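Local coordinates for protein benzoylformate Decarboxylase (Polynucleobacter necessarius, PDB 4K9Q) that binds thiamine diphosphate and magnesium and probably decarboxylates benzoylformate to benzaldehyde, at residues A249-G253 / I254-E258; R351-A354 / V355-L359; M380-V383 / F384-N387; N456-G460 / I461-F465; G481-I484 / V485-G488. One frame throughout, in Å; residues are numbered along the deposited sequence.

Contact 1: residues A249-G253 / I254-E258; sequences ALTSG and IGSLE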
# COMPACT_ATOMS: atom_id res chain seq x y z
N ALA A 249 -5.62 -37.59 8.94
CA ALA A 249 -5.27 -36.19 8.79
C ALA A 249 -4.29 -35.81 9.88
O ALA A 249 -4.49 -36.16 11.05
CB ALA A 249 -6.52 -35.33 8.90
N LEU A 250 -3.22 -35.10 9.53
CA LEU A 250 -2.24 -34.71 10.53
C LEU A 250 -2.80 -33.61 11.42
O LEU A 250 -3.60 -32.78 10.99
CB LEU A 250 -0.93 -34.23 9.88
CG LEU A 250 -0.08 -35.32 9.22
CD1 LEU A 250 0.97 -34.68 8.31
CD2 LEU A 250 0.56 -36.21 10.28
N THR A 251 -2.39 -33.63 12.69
CA THR A 251 -2.75 -32.58 13.61
C THR A 251 -1.97 -31.33 13.23
O THR A 251 -1.05 -31.40 12.42
CB THR A 251 -2.44 -32.98 15.05
OG1 THR A 251 -1.04 -33.25 15.17
CG2 THR A 251 -3.24 -34.24 15.42
N SER A 252 -2.31 -30.20 13.83
CA SER A 252 -1.82 -28.92 13.33
C SER A 252 -0.89 -28.14 14.27
O SER A 252 -0.68 -26.94 14.10
CB SER A 252 -3.01 -28.04 12.91
OG SER A 252 -3.92 -27.89 13.98
N GLY A 253 -0.31 -28.84 15.25
CA GLY A 253 0.75 -28.25 16.06
C GLY A 253 2.12 -28.75 15.60
O GLY A 253 2.23 -29.87 15.10
N ILE A 254 3.16 -27.95 15.79
CA ILE A 254 4.50 -28.35 15.40
C ILE A 254 4.90 -29.67 16.06
O ILE A 254 5.28 -30.63 15.38
CB ILE A 254 5.53 -27.26 15.75
CG1 ILE A 254 5.31 -26.04 14.84
CG2 ILE A 254 6.94 -27.80 15.57
CD1 ILE A 254 6.05 -24.79 15.29
N GLY A 255 4.80 -29.72 17.38
CA GLY A 255 5.20 -30.90 18.13
C GLY A 255 4.27 -32.10 17.94
O GLY A 255 4.72 -33.25 18.02
N SER A 256 2.99 -31.85 17.72
CA SER A 256 2.04 -32.94 17.55
C SER A 256 2.18 -33.59 16.17
O SER A 256 2.15 -34.81 16.04
CB SER A 256 0.59 -32.49 17.80
OG SER A 256 0.19 -31.50 16.87
N LEU A 257 2.33 -32.77 15.14
CA LEU A 257 2.53 -33.30 13.79
C LEU A 257 3.84 -34.11 13.77
O LEU A 257 3.87 -35.23 13.26
CB LEU A 257 2.55 -32.17 12.75
CG LEU A 257 2.51 -32.58 11.27
CD1 LEU A 257 2.02 -31.41 10.43
CD2 LEU A 257 3.89 -33.07 10.80
N GLU A 258 4.90 -33.53 14.33
CA GLU A 258 6.20 -34.21 14.43
C GLU A 258 6.04 -35.62 14.99
O GLU A 258 6.58 -36.57 14.45
CB GLU A 258 7.16 -33.41 15.32
CG GLU A 258 8.52 -34.09 15.52
CD GLU A 258 9.20 -33.69 16.82
OE1 GLU A 258 8.72 -32.74 17.50
OE2 GLU A 258 10.22 -34.32 17.17
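The hydroxyl of Ser256 turns back from the first turn of helix 254-260 to the chain that leads into it, where Ser256 OG lies 2.7 Å from Thr251 OG1 and 3.2 Å from Gly253 O. Ser256 reaches back because OG sits between the backbone N and the carbonyl carbon (chi1 62°), in the same crowded position that Thr251 uses for its own hydroxyl. Gly253 is the N-cap, and its carbonyl opens the helical bonding with a nearly straight bond from Leu257 N, 2.9 Å to Gly253 O. Leu250 and Leu257 cross obliquely, with Leu250 CD1 resting 3.9 Å from Leu257 CG. Thr251 O lies 3.7 Å from Leu257 CD1. The bend carries the chain from strand 246-249 of the central domain's parallel sheet, outermost in that sheet within this chain, into the helix, while Ile254 turns outward to Met103 of the second subunit. Polar groups of Thr251, Gly253 and Ser256 thus meet at the helix start beside a leucine contact, the Gly253 carbonyl being engaged by the backbone of Leu257, whereas Thr251 O is buried there without a hydrogen-bonding partner in the model.

Contact 2: residues R351-A354 / V355-L359; sequences RPHA and VLEVL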
# COMPACT_ATOMS: atom_id res chain seq x y z
N ARG A 351 -24.75 -37.09 21.13
CA ARG A 351 -23.33 -36.94 20.89
C ARG A 351 -23.05 -36.78 19.41
O ARG A 351 -23.59 -37.52 18.58
CB ARG A 351 -22.58 -38.14 21.45
CG ARG A 351 -22.72 -38.26 22.96
CD ARG A 351 -22.00 -39.46 23.48
NE ARG A 351 -22.19 -39.62 24.92
CZ ARG A 351 -21.67 -40.62 25.62
NH1 ARG A 351 -20.94 -41.54 25.01
NH2 ARG A 351 -21.88 -40.69 26.93
N PRO A 352 -22.19 -35.81 19.05
CA PRO A 352 -21.98 -35.52 17.62
C PRO A 352 -21.46 -36.70 16.78
O PRO A 352 -21.84 -36.77 15.61
CB PRO A 352 -20.98 -34.35 17.65
CG PRO A 352 -20.34 -34.41 19.00
CD PRO A 352 -21.40 -34.94 19.93
N HIS A 353 -20.63 -37.59 17.33
CA HIS A 353 -20.17 -38.73 16.54
C HIS A 353 -21.39 -39.59 16.14
O HIS A 353 -21.45 -40.11 15.02
CB HIS A 353 -19.14 -39.57 17.30
CG HIS A 353 -18.35 -40.51 16.44
ND1 HIS A 353 -18.89 -41.65 15.88
CD2 HIS A 353 -17.05 -40.50 16.07
CE1 HIS A 353 -17.96 -42.29 15.20
NE2 HIS A 353 -16.83 -41.61 15.30
N ALA A 354 -22.36 -39.74 17.03
CA ALA A 354 -23.53 -40.54 16.70
C ALA A 354 -24.39 -39.83 15.65
O ALA A 354 -24.91 -40.46 14.74
CB ALA A 354 -24.35 -40.85 17.94
N VAL A 355 -24.53 -38.51 15.79
CA VAL A 355 -25.24 -37.71 14.80
C VAL A 355 -24.60 -37.93 13.42
O VAL A 355 -25.29 -38.18 12.43
CB VAL A 355 -25.24 -36.21 15.16
CG1 VAL A 355 -25.82 -35.37 14.02
CG2 VAL A 355 -26.05 -35.99 16.44
N LEU A 356 -23.27 -37.83 13.37
CA LEU A 356 -22.55 -38.03 12.12
C LEU A 356 -22.75 -39.43 11.54
O LEU A 356 -22.97 -39.58 10.33
CB LEU A 356 -21.06 -37.74 12.31
CG LEU A 356 -20.70 -36.27 12.54
CD1 LEU A 356 -19.33 -36.19 13.17
CD2 LEU A 356 -20.79 -35.47 11.23
N GLU A 357 -22.69 -40.45 12.39
CA GLU A 357 -22.95 -41.83 11.95
C GLU A 357 -24.33 -41.98 11.33
O GLU A 357 -24.48 -42.68 10.32
CB GLU A 357 -22.83 -42.80 13.12
CG GLU A 357 -21.41 -43.03 13.61
CD GLU A 357 -21.39 -43.91 14.84
OE1 GLU A 357 -21.89 -45.05 14.73
OE2 GLU A 357 -20.92 -43.46 15.90
N VAL A 358 -25.34 -41.36 11.93
CA VAL A 358 -26.70 -41.40 11.40
C VAL A 358 -26.77 -40.74 10.02
O VAL A 358 -27.43 -41.24 9.10
CB VAL A 358 -27.71 -40.77 12.37
CG1 VAL A 358 -29.08 -40.63 11.72
CG2 VAL A 358 -27.80 -41.64 13.62
N LEU A 359 -26.08 -39.63 9.85
CA LEU A 359 -26.06 -38.98 8.54
C LEU A 359 -25.36 -39.88 7.51
O LEU A 359 -25.87 -40.09 6.42
CB LEU A 359 -25.37 -37.63 8.62
CG LEU A 359 -26.03 -36.57 9.49
CD1 LEU A 359 -25.16 -35.32 9.49
CD2 LEU A 359 -27.41 -36.26 8.94
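His353 and Glu357, one helical turn apart, are joined by the shortest polar bond of this contact: His353 ND1 donates to Glu357 OE2 over 2.7 Å, in a somewhat bent bond. The carboxylate oxygen lies close to the imidazole plane, at the ring edge, and is met on its anti side; ring and carboxylate planes stand 79° apart. His353 carries CG anti to its own nitrogen (chi1 -164°), which swings the ring along the helix toward Glu357. Its other nitrogen, NE2, bonds to Asp382 OD2, and a ring held between two carboxylates would be expected to favour the doubly protonated form. Glu357 OE2 also accepts from the backbone of Glu343, whose side chain forms a salt bridge with Arg351. Replacing Glu357 by an alanine would probably leave His353 ND1 and the backbone N-H of Glu343 without this acceptor and the ring less firmly fixed in rotation.

Backbone bonds make up the second group. Arg351 is the N-cap of helix 352-361, the helix that precedes strand 368-372 of the C-terminal parallel sheet, and Val355 N bonds to Arg351 O at 3.1 Å. Leu356 N to Pro352 O (2.9 Å) and Val358 N to Ala354 O (3.0 Å) continue the regular pattern.

Apolar side chains mostly face outward: Leu356 reaches Leu379 and Phe454, while Val355 and Val358 pack on Leu504 of helix 501-513.

Contact 3: residues M380-V383 / F384-N387; sequences MQDV and FRIN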
# COMPACT_ATOMS: atom_id res chain seq x y z
N MET A 380 -15.85 -36.07 12.29
CA MET A 380 -16.22 -36.13 10.88
C MET A 380 -15.20 -36.94 10.09
O MET A 380 -15.56 -37.74 9.23
CB MET A 380 -16.33 -34.72 10.30
CG MET A 380 -16.67 -34.70 8.83
SD MET A 380 -16.40 -33.09 8.05
CE MET A 380 -14.62 -32.96 8.17
N GLN A 381 -13.93 -36.73 10.38
CA GLN A 381 -12.86 -37.45 9.71
C GLN A 381 -12.93 -38.96 10.00
O GLN A 381 -12.55 -39.76 9.16
CB GLN A 381 -11.51 -36.86 10.11
CG GLN A 381 -11.32 -35.47 9.52
CD GLN A 381 -10.13 -34.73 10.08
OE1 GLN A 381 -9.61 -35.07 11.14
NE2 GLN A 381 -9.70 -33.69 9.37
N ASP A 382 -13.44 -39.34 11.16
CA ASP A 382 -13.58 -40.76 11.48
C ASP A 382 -14.74 -41.38 10.71
O ASP A 382 -14.67 -42.54 10.29
CB ASP A 382 -13.82 -40.98 12.97
CG ASP A 382 -13.71 -42.44 13.37
OD1 ASP A 382 -12.71 -43.08 12.99
OD2 ASP A 382 -14.63 -42.96 14.04
N VAL A 383 -15.81 -40.61 10.53
CA VAL A 383 -17.06 -41.15 10.04
C VAL A 383 -17.17 -41.04 8.53
O VAL A 383 -17.45 -42.02 7.84
CB VAL A 383 -18.27 -40.43 10.70
CG1 VAL A 383 -19.58 -40.87 10.05
CG2 VAL A 383 -18.29 -40.69 12.21
N PHE A 384 -16.96 -39.83 8.02
CA PHE A 384 -17.07 -39.58 6.59
C PHE A 384 -15.70 -39.74 5.94
O PHE A 384 -14.95 -38.79 5.79
CB PHE A 384 -17.63 -38.17 6.31
CG PHE A 384 -19.13 -38.07 6.47
CD1 PHE A 384 -19.97 -38.35 5.39
CD2 PHE A 384 -19.70 -37.70 7.68
CE1 PHE A 384 -21.36 -38.26 5.52
CE2 PHE A 384 -21.08 -37.61 7.82
CZ PHE A 384 -21.91 -37.89 6.74
N ARG A 385 -15.38 -40.97 5.56
CA ARG A 385 -14.10 -41.23 4.91
C ARG A 385 -14.27 -41.04 3.40
O ARG A 385 -14.79 -41.92 2.71
CB ARG A 385 -13.59 -42.62 5.28
CG ARG A 385 -13.51 -42.77 6.79
CD ARG A 385 -12.95 -44.10 7.26
NE ARG A 385 -12.81 -44.08 8.72
CZ ARG A 385 -12.06 -44.93 9.41
NH1 ARG A 385 -11.38 -45.88 8.78
NH2 ARG A 385 -11.97 -44.83 10.73
N ILE A 386 -13.84 -39.88 2.92
CA ILE A 386 -14.08 -39.45 1.54
C ILE A 386 -13.22 -40.26 0.58
O ILE A 386 -12.00 -40.27 0.70
CB ILE A 386 -13.72 -37.96 1.40
CG1 ILE A 386 -14.46 -37.13 2.46
CG2 ILE A 386 -14.00 -37.45 -0.02
CD1 ILE A 386 -15.97 -37.20 2.35
N ASN A 387 -13.86 -40.92 -0.38
CA ASN A 387 -13.12 -41.80 -1.29
C ASN A 387 -13.31 -41.49 -2.78
O ASN A 387 -13.00 -42.31 -3.64
CB ASN A 387 -13.40 -43.28 -0.99
CG ASN A 387 -14.86 -43.66 -1.21
OD1 ASN A 387 -15.65 -42.90 -1.78
ND2 ASN A 387 -15.21 -44.85 -0.75
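Phe384, Arg385 and Val383 carry most of the contact where helix 377-383 ends and the chain turns away. Phe384 is the first residue to leave helical geometry, yet its nitrogen still closes the last turn, Phe384 N to Met380 O being 2.8 Å. Its ring comes obliquely against the side chain of the preceding residue, with Val383 CG1 4.0 Å from Phe384 CD2. The Met380 side chain borders the same phenylalanine from one turn back, its CG 4.4 Å from Phe384 CB.

Arg385 folds back over the helix end. With CG anti to its carbonyl carbon (chi1 -55°) and the chain extended from CG to NE, the guanidinium runs beside the Asp382 side chain, both pointing the same way. It grips that residue side-on with two nitrogens: NE bonds to the backbone Asp382 O at 2.9 Å, and NH2 forms a salt bridge to Asp382 OD1 at 3.0 Å. Both oxygens lie near the guanidinium plane, but OD1 is approached from above the carboxylate plane, and the two planar groups are 63° apart. A carbonyl at the helix end is thereby paired with a positive charge, and the double grip, with a further bond from NH2 to Ser338 O, limits rotation of the guanidinium. The other carboxylate oxygen, Asp382 OD2, takes bonds from His353 and from the backbone of Thr341.

Phe384 and Val383 face helix 352-361, touching Lys360, and Phe384 also meets Leu369 of strand 368-372; Met380 lies against Phe392 of strand 392-393.

Contact 4: residues N456-G460 / I461-F465; sequences NEEYG and ILKQF. With MG (magnesium ion), chain C; TPP (thiamine diphosphate), chain D.
Glu458 and Lys463 cross at about a right angle at the start of helix 460-468, and Lys463 NZ forms a salt bridge with Glu458 OE1 at 2.9 Å, on the anti side of the carboxylate. Each has a further partner of opposite charge, Asp478 for the lysine and Lys526 for the glutamate. The Tyr459 ring turns to the cofactor: the thiazolium methyl CM4 of thiamine diphosphate sits 3.8 Å above the plane, over the ring centre, and the hydroxyl reaches Asn23 of the second subunit. Leu462 comes to the same methyl from the helix, its CD1 3.7 Å from CM4, and touches Tyr459 CB as well. Ile461 CG2 borders the sulphur of the same thiazolium.

The diphosphate lies at the helix start, where Gly460 N to O3B and Ile461 N to O1B are both 2.7 Å. A side-chain carbon on Gly460 would clash with O3B. Magnesium is bound by Asn456 OD1 (2.2 Å), the carbonyl Glu458 O, two diphosphate oxygens and a water, with Asp429 completing the site. Asp429 and Asn456 belong to the Gly-Asp-Gly...Asn sequence motif of thiamine diphosphate enzymes.

Backbone N-H groups at a helix start, together with the metal, would help to balance the diphosphate charge, whereas the thiazolium is met by apolar side chains.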
# COMPACT_ATOMS: atom_id res chain seq x y z
N ASN A 456 -24.70 -26.73 20.04
CA ASN A 456 -24.22 -26.86 21.42
C ASN A 456 -24.31 -25.55 22.22
O ASN A 456 -23.85 -25.48 23.36
CB ASN A 456 -22.79 -27.45 21.48
CG ASN A 456 -21.79 -26.66 20.65
OD1 ASN A 456 -22.09 -25.57 20.19
ND2 ASN A 456 -20.59 -27.21 20.47
N GLU A 457 -24.94 -24.54 21.61
CA GLU A 457 -25.14 -23.23 22.23
C GLU A 457 -23.85 -22.58 22.72
O GLU A 457 -23.85 -21.89 23.74
CB GLU A 457 -26.18 -23.33 23.37
CG GLU A 457 -27.48 -23.92 22.87
CD GLU A 457 -28.63 -23.74 23.84
OE1 GLU A 457 -28.49 -24.15 25.01
OE2 GLU A 457 -29.66 -23.18 23.42
N GLU A 458 -22.77 -22.79 21.98
CA GLU A 458 -21.48 -22.23 22.36
C GLU A 458 -20.53 -22.18 21.18
O GLU A 458 -20.73 -22.85 20.18
CB GLU A 458 -20.85 -23.09 23.48
CG GLU A 458 -20.45 -24.50 23.01
CD GLU A 458 -20.17 -25.48 24.16
OE1 GLU A 458 -20.10 -25.05 25.33
OE2 GLU A 458 -20.04 -26.69 23.86
N TYR A 459 -19.49 -21.37 21.28
CA TYR A 459 -18.37 -21.46 20.37
C TYR A 459 -17.45 -22.55 20.93
O TYR A 459 -16.46 -22.27 21.61
CB TYR A 459 -17.63 -20.12 20.31
CG TYR A 459 -18.32 -18.97 19.58
CD1 TYR A 459 -18.91 -19.13 18.31
CD2 TYR A 459 -18.33 -17.69 20.13
CE1 TYR A 459 -19.50 -18.05 17.65
CE2 TYR A 459 -18.91 -16.62 19.48
CZ TYR A 459 -19.50 -16.80 18.23
OH TYR A 459 -20.07 -15.72 17.60
N GLY A 460 -17.81 -23.81 20.68
CA GLY A 460 -17.18 -24.94 21.34
C GLY A 460 -15.68 -25.00 21.21
O GLY A 460 -14.96 -25.21 22.21
N ILE A 461 -15.18 -24.84 20.00
CA ILE A 461 -13.75 -25.01 19.79
C ILE A 461 -12.96 -23.92 20.51
O ILE A 461 -11.81 -24.15 20.88
CB ILE A 461 -13.38 -25.09 18.31
CG1 ILE A 461 -11.95 -25.66 18.17
CG2 ILE A 461 -13.48 -23.74 17.66
CD1 ILE A 461 -11.54 -26.00 16.77
N LEU A 462 -13.56 -22.76 20.74
CA LEU A 462 -12.85 -21.73 21.51
C LEU A 462 -12.70 -22.13 22.98
O LEU A 462 -11.74 -21.71 23.65
CB LEU A 462 -13.53 -20.36 21.40
CG LEU A 462 -13.61 -19.76 20.00
CD1 LEU A 462 -14.18 -18.35 20.04
CD2 LEU A 462 -12.24 -19.78 19.31
N LYS A 463 -13.62 -22.93 23.50
CA LYS A 463 -13.47 -23.44 24.86
C LYS A 463 -12.40 -24.53 24.90
O LYS A 463 -11.69 -24.69 25.89
CB LYS A 463 -14.80 -23.96 25.42
CG LYS A 463 -15.85 -22.87 25.63
CD LYS A 463 -17.09 -23.41 26.31
CE LYS A 463 -18.15 -22.33 26.46
NZ LYS A 463 -19.38 -22.84 27.13
N GLN A 464 -12.30 -25.29 23.81
CA GLN A 464 -11.24 -26.29 23.67
C GLN A 464 -9.89 -25.58 23.69
O GLN A 464 -8.95 -26.02 24.34
CB GLN A 464 -11.40 -27.09 22.38
CG GLN A 464 -12.65 -27.98 22.34
CD GLN A 464 -12.80 -28.76 21.05
OE1 GLN A 464 -12.77 -28.20 19.95
NE2 GLN A 464 -12.98 -30.07 21.17
N PHE A 465 -9.80 -24.48 22.95
CA PHE A 465 -8.58 -23.68 22.94
C PHE A 465 -8.28 -23.05 24.29
O PHE A 465 -7.12 -22.96 24.69
CB PHE A 465 -8.68 -22.58 21.89
CG PHE A 465 -7.97 -22.89 20.63
CD1 PHE A 465 -6.61 -22.67 20.53
CD2 PHE A 465 -8.65 -23.41 19.54
CE1 PHE A 465 -5.93 -22.95 19.34
CE2 PHE A 465 -7.98 -23.69 18.36
CZ PHE A 465 -6.62 -23.46 18.26
MG MG C . -21.30 -24.36 18.55
N1' TPP D . -14.65 -14.81 13.21
C2' TPP D . -14.35 -15.29 11.95
CM2 TPP D . -14.82 -14.55 10.73
N3' TPP D . -13.60 -16.43 11.78
C4' TPP D . -13.15 -17.12 12.88
N4' TPP D . -12.41 -18.22 12.71
C5' TPP D . -13.48 -16.67 14.16
C6' TPP D . -14.22 -15.51 14.33
C7' TPP D . -12.98 -17.43 15.37
N3 TPP D . -13.60 -18.72 15.64
C2 TPP D . -13.02 -19.94 15.33
S1 TPP D . -13.91 -21.21 15.78
C5 TPP D . -15.06 -20.25 16.38
C4 TPP D . -14.79 -18.89 16.27
CM4 TPP D . -15.68 -17.77 16.74
C6 TPP D . -16.24 -20.94 17.02
C7 TPP D . -17.06 -21.81 16.08
O7 TPP D . -18.22 -22.12 16.82
PA TPP D . -19.35 -23.11 16.23
O1A TPP D . -19.57 -22.79 14.78
O2A TPP D . -20.62 -22.97 17.01
O3A TPP D . -18.65 -24.56 16.26
PB TPP D . -18.32 -25.48 17.54
O1B TPP D . -16.89 -25.21 17.88
O2B TPP D . -18.52 -26.90 17.08
O3B TPP D . -19.18 -25.12 18.70
O HOH W 1 -21.55 -26.18 17.09

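Contact 5: residues G481-I484 / V485-G488; sequences GLDI and VAQG
The carboxylate of Asp483 lies over the first turn of helix 484-490 with one face covered by Ala486: the methyl sits beneath the carboxyl carbon, Ala486 CB 3.6 Å from Asp483 CG, and the backbone N-H lies on that same side. This N-H gives the capping bond, Ala486 N to Asp483 OD1 at 3.0 Å, reached from well above the carboxylate plane (65° out of it) but nearly straight at the hydrogen. The other flat group, the Gln487 amide, presents OE1 to Ile484, 3.7 Å from Ile484 CG1, while its NE2 bonds to Gln433.

Asp483 is the N-cap, and having CG anti to its nitrogen (chi1 -175°) brings the carboxylate over the helix end. Its carbonyl also takes part, Gln487 N to Asp483 O being 3.3 Å, and the next bond runs from Gly488 N to Ile484 O at 3.2 Å. Putting an alanine at Asp483 would probably leave Ala486 N without its side-chain acceptor and remove the carboxylate that packs against the Ala486 methyl.

Ile484 turns inward to Asp429, Phe432 and Val521, in the C-terminal domain next to the metal site. At the subunit interface Ala486 meets Ala486 of the second subunit and Asp483 packs on Lys489 of that subunit.

The cap thus sets a negative charge at the amino end of a helix, where the helix dipole would be expected to stabilise it.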
# COMPACT_ATOMS: atom_id res chain seq x y z
N GLY A 481 -30.13 -18.59 23.49
CA GLY A 481 -31.20 -17.84 22.88
C GLY A 481 -31.18 -17.65 21.37
O GLY A 481 -31.69 -16.65 20.88
N LEU A 482 -30.61 -18.59 20.62
CA LEU A 482 -30.74 -18.55 19.16
C LEU A 482 -31.79 -19.55 18.72
O LEU A 482 -31.74 -20.72 19.13
CB LEU A 482 -29.43 -18.88 18.46
CG LEU A 482 -28.28 -17.91 18.69
CD1 LEU A 482 -26.99 -18.50 18.17
CD2 LEU A 482 -28.60 -16.57 18.03
N ASP A 483 -32.74 -19.10 17.91
CA ASP A 483 -33.74 -20.01 17.34
C ASP A 483 -33.36 -20.23 15.89
O ASP A 483 -33.72 -19.44 15.01
CB ASP A 483 -35.16 -19.44 17.45
CG ASP A 483 -36.23 -20.43 16.98
OD1 ASP A 483 -35.90 -21.38 16.23
OD2 ASP A 483 -37.42 -20.25 17.34
N ILE A 484 -32.60 -21.28 15.65
CA ILE A 484 -32.06 -21.52 14.33
C ILE A 484 -33.14 -22.03 13.37
O ILE A 484 -33.05 -21.79 12.17
CB ILE A 484 -30.84 -22.45 14.42
CG1 ILE A 484 -29.78 -21.77 15.30
CG2 ILE A 484 -30.29 -22.75 13.03
CD1 ILE A 484 -28.49 -22.54 15.45
N VAL A 485 -34.16 -22.71 13.89
CA VAL A 485 -35.30 -23.08 13.04
C VAL A 485 -35.93 -21.82 12.45
O VAL A 485 -36.20 -21.77 11.25
CB VAL A 485 -36.35 -23.88 13.83
CG1 VAL A 485 -37.61 -24.10 12.99
CG2 VAL A 485 -35.75 -25.21 14.30
N ALA A 486 -36.12 -20.80 13.28
CA ALA A 486 -36.67 -19.53 12.81
C ALA A 486 -35.78 -18.86 11.77
O ALA A 486 -36.28 -18.19 10.87
CB ALA A 486 -36.94 -18.59 13.98
N GLN A 487 -34.46 -19.04 11.87
CA GLN A 487 -33.53 -18.50 10.87
C GLN A 487 -33.76 -19.13 9.49
O GLN A 487 -33.78 -18.43 8.48
CB GLN A 487 -32.06 -18.67 11.30
CG GLN A 487 -31.70 -17.83 12.50
CD GLN A 487 -30.26 -17.99 12.96
OE1 GLN A 487 -29.63 -19.04 12.76
NE2 GLN A 487 -29.73 -16.95 13.58
N GLY A 488 -33.95 -20.45 9.46
CA GLY A 488 -34.29 -21.13 8.23
C GLY A 488 -35.61 -20.63 7.65
O GLY A 488 -35.70 -20.35 6.45

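How the contacts relate
All five contacts are local and involve a helix end, but they differ in chemistry. Contacts 1, 2, 4 and 5 sit at helix starts: a hydroxyl pair in contact 1, a histidine-carboxylate bond in contact 2, a cofactor and metal site in contact 4, an aspartate cap in contact 5. Contacts 1, 4 and 5 also meet the second subunit. Contact 3 closes a helix with a salt bridge and is only partly buried, the other four being mostly buried. Contacts 2 and 3 share a histidine-aspartate bond between two successive helices. Contact 1, in the central domain, reaches contact 3 through Ala249 packing on Gln381. Contact 4 alone among the five binds the diphosphate and metal directly.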